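Side-chain contact in DUF2235 domain-containing protein (Pseudomonas aeruginosa, PDB 4O5P), which probably hydrolyses membrane phospholipids as an effector delivered by the type VI secretion system: residues A[279-284]-A[377-382]. Numbering follows the deposited sequence.
Sequences LFDTVA and GVHSDV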
ATOM      1  N   LEU A 279      -8.539   6.605  -0.295  1.00 14.83           N
ATOM      2  CA  LEU A 279      -7.217   6.009  -0.432  1.00 14.62           C
ATOM      3  C   LEU A 279      -6.087   6.911   0.080  1.00 13.52           C
ATOM      4  O   LEU A 279      -6.050   8.116  -0.190  1.00 13.12           O
ATOM      5  CB  LEU A 279      -6.948   5.668  -1.892  1.00 13.93           C
ATOM      6  CG  LEU A 279      -8.051   4.956  -2.658  1.00 15.73           C
ATOM      7  CD1 LEU A 279      -7.697   4.980  -4.139  1.00 15.53           C
ATOM      8  CD2 LEU A 279      -8.228   3.541  -2.135  1.00 12.64           C
ATOM      9  N   PHE A 280      -5.172   6.317   0.837  1.00 14.34           N
ATOM     10  CA  PHE A 280      -3.994   7.028   1.308  1.00 15.65           C
ATOM     11  C   PHE A 280      -2.796   6.442   0.569  1.00 13.12           C
ATOM     12  O   PHE A 280      -2.485   5.255   0.769  1.00 13.11           O
ATOM     13  CB  PHE A 280      -3.779   6.785   2.810  1.00 14.08           C
ATOM     14  CG  PHE A 280      -4.877   7.312   3.702  1.00 15.20           C
ATOM     15  CD1 PHE A 280      -4.785   8.594   4.245  1.00 15.56           C
ATOM     16  CD2 PHE A 280      -5.961   6.516   4.050  1.00 13.34           C
ATOM     17  CE1 PHE A 280      -5.760   9.082   5.091  1.00 15.28           C
ATOM     18  CE2 PHE A 280      -6.949   6.998   4.909  1.00 17.43           C
ATOM     19  CZ  PHE A 280      -6.853   8.286   5.429  1.00 16.05           C
ATOM     20  N   ASP A 281      -2.165   7.242  -0.298  1.00 12.10           N
ATOM     21  CA  ASP A 281      -0.833   6.926  -0.868  1.00 12.17           C
ATOM     22  C   ASP A 281      -0.702   5.504  -1.380  1.00 12.04           C
ATOM     23  O   ASP A 281       0.008   4.705  -0.778  1.00 13.45           O
ATOM     24  CB  ASP A 281       0.263   7.186   0.178  1.00 13.56           C
ATOM     25  CG  ASP A 281       1.578   7.598  -0.436  1.00 11.56           C
ATOM     26  OD1 ASP A 281       1.576   8.514  -1.280  1.00 12.42           O
ATOM     27  OD2 ASP A 281       2.630   7.019  -0.080  1.00 14.76           O
ATOM     28  N   THR A 282      -1.395   5.195  -2.483  1.00 12.77           N
ATOM     29  CA  THR A 282      -1.416   3.851  -3.054  1.00 13.97           C
ATOM     30  C   THR A 282      -0.033   3.341  -3.448  1.00 13.84           C
ATOM     31  O   THR A 282       0.674   4.008  -4.201  1.00 14.18           O
ATOM     32  CB  THR A 282      -2.248   3.819  -4.337  1.00 12.25           C
ATOM     33  OG1 THR A 282      -3.563   4.298  -4.060  1.00 14.90           O
ATOM     34  CG2 THR A 282      -2.318   2.402  -4.906  1.00 14.06           C
ATOM     35  N   VAL A 283       0.332   2.155  -2.954  1.00 14.81           N
ATOM     36  CA  VAL A 283       1.580   1.495  -3.362  1.00 15.37           C
ATOM     37  C   VAL A 283       1.266   0.069  -3.762  1.00 14.80           C
ATOM     38  O   VAL A 283       0.748  -0.687  -2.959  1.00 15.61           O
ATOM     39  CB  VAL A 283       2.619   1.472  -2.232  1.00 13.42           C
ATOM     40  CG1 VAL A 283       3.823   0.596  -2.635  1.00 13.79           C
ATOM     41  CG2 VAL A 283       3.055   2.899  -1.878  1.00 11.11           C
ATOM     42  N   ALA A 284       1.562  -0.299  -5.006  1.00 14.29           N
ATOM     43  CA  ALA A 284       1.095  -1.578  -5.548  1.00 15.29           C
ATOM     44  C   ALA A 284       2.251  -2.523  -5.797  1.00 16.47           C
ATOM     45  O   ALA A 284       2.088  -3.577  -6.434  1.00 15.53           O
ATOM     46  CB  ALA A 284       0.313  -1.350  -6.842  1.00 15.09           C
ATOM     47  N   GLY A 377       5.046  15.101   4.095  1.00 15.59           N
ATOM     48  CA  GLY A 377       5.478  13.932   4.840  1.00 11.96           C
ATOM     49  C   GLY A 377       5.767  12.732   3.967  1.00 11.61           C
ATOM     50  O   GLY A 377       5.573  12.755   2.753  1.00 14.72           O
ATOM     51  N   VAL A 378       6.262  11.670   4.582  1.00 12.21           N
ATOM     52  CA  VAL A 378       6.548  10.462   3.845  1.00 10.91           C
ATOM     53  C   VAL A 378       5.348   9.521   3.982  1.00 13.05           C
ATOM     54  O   VAL A 378       4.281   9.968   4.394  1.00 11.68           O
ATOM     55  CB  VAL A 378       7.855   9.831   4.299  1.00 12.21           C
ATOM     56  CG1 VAL A 378       9.003  10.844   4.052  1.00 13.70           C
ATOM     57  CG2 VAL A 378       7.787   9.463   5.763  1.00 10.16           C
ATOM     58  N   HIS A 379       5.523   8.249   3.623  1.00 11.47           N
ATOM     59  CA  HIS A 379       4.405   7.327   3.382  1.00 11.84           C
ATOM     60  C   HIS A 379       3.393   7.295   4.557  1.00 12.61           C
ATOM     61  O   HIS A 379       2.183   7.577   4.389  1.00 13.16           O
ATOM     62  CB  HIS A 379       4.997   5.935   3.097  1.00 11.37           C
ATOM     63  CG  HIS A 379       4.008   4.894   2.671  1.00 12.40           C
ATOM     64  ND1 HIS A 379       3.028   5.127   1.728  1.00 10.31           N
ATOM     65  CD2 HIS A 379       3.897   3.587   3.007  1.00 13.02           C
ATOM     66  CE1 HIS A 379       2.343   4.019   1.523  1.00 12.27           C
ATOM     67  NE2 HIS A 379       2.842   3.070   2.296  1.00 11.91           N
ATOM     68  N   SER A 380       3.899   7.003   5.751  1.00 13.77           N
ATOM     69  CA  SER A 380       3.038   6.878   6.926  1.00 14.39           C
ATOM     70  C   SER A 380       2.691   8.212   7.593  1.00 16.07           C
ATOM     71  O   SER A 380       1.884   8.251   8.540  1.00 17.25           O
ATOM     72  CB  SER A 380       3.645   5.897   7.923  1.00 15.82           C
ATOM     73  OG  SER A 380       3.564   4.590   7.393  1.00 15.10           O
ATOM     74  N   ASP A 381       3.291   9.293   7.100  1.00 14.23           N
ATOM     75  CA  ASP A 381       2.850  10.643   7.440  1.00 15.82           C
ATOM     76  C   ASP A 381       1.512  10.963   6.781  1.00 15.76           C
ATOM     77  O   ASP A 381       0.822  11.907   7.175  1.00 14.98           O
ATOM     78  CB  ASP A 381       3.881  11.684   7.010  1.00 13.53           C
ATOM     79  CG  ASP A 381       5.107  11.693   7.905  1.00 17.30           C
ATOM     80  OD1 ASP A 381       4.935  11.415   9.121  1.00 13.94           O
ATOM     81  OD2 ASP A 381       6.219  11.973   7.382  1.00 13.26           O
ATOM     82  N   VAL A 382       1.140  10.176   5.779  1.00 17.20           N
ATOM     83  CA  VAL A 382      -0.149  10.371   5.125  1.00 13.80           C
ATOM     84  C   VAL A 382      -1.115   9.262   5.534  1.00 19.77           C
ATOM     85  O   VAL A 382      -2.287   9.524   5.861  1.00 15.03           O
ATOM     86  CB  VAL A 382       0.005  10.378   3.607  1.00 14.84           C
ATOM     87  CG1 VAL A 382      -1.354  10.530   2.936  1.00 12.75           C
ATOM     88  CG2 VAL A 382       0.953  11.507   3.182  1.00 12.18           C
TER
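His-379 and Asp-281 meet through one short hydrogen bond: ND1 of His-379 donates to OD2 of Asp-281 at 2.6 Å, with an N-H...O angle of 155°. OD2 accepts through its anti lone pair, on the side away from OD1, and lies close to the imidazole plane, while carboxylate and ring are turned 51° apart. CG of His-379 stands anti to the backbone N (chi1 -173°), which carries the ring across toward Asp-281, just past the end of strand 270-280. A second oxygen meets the ring edge in plane: the backbone O of Asp-281 lies 3.3 Å from CE1 of His-379. Val-283 adds apolar packing, its CG2 3.7 Å from CE1 of His-379. Three residues on, the backbone O of Val-382 lies 3.1 Å from CD1 of Phe-280, oblique to the ring, and CG1 of Val-382 packs on that same CD1. The carboxylate is itself held from outside, OD1 by the backbone N of Ser-336 and OD2 by a salt bridge to Arg-685. NE2 of His-379 hydrogen-bonds OG of Ser-237, which sits on a GxSxG turn resembling the nucleophile elbow of alpha/beta hydrolases. With both imidazole nitrogens engaged, Ser-237, His-379 and Asp-281 have charge-relay geometry, consistent with a serine hydrolase catalytic triad.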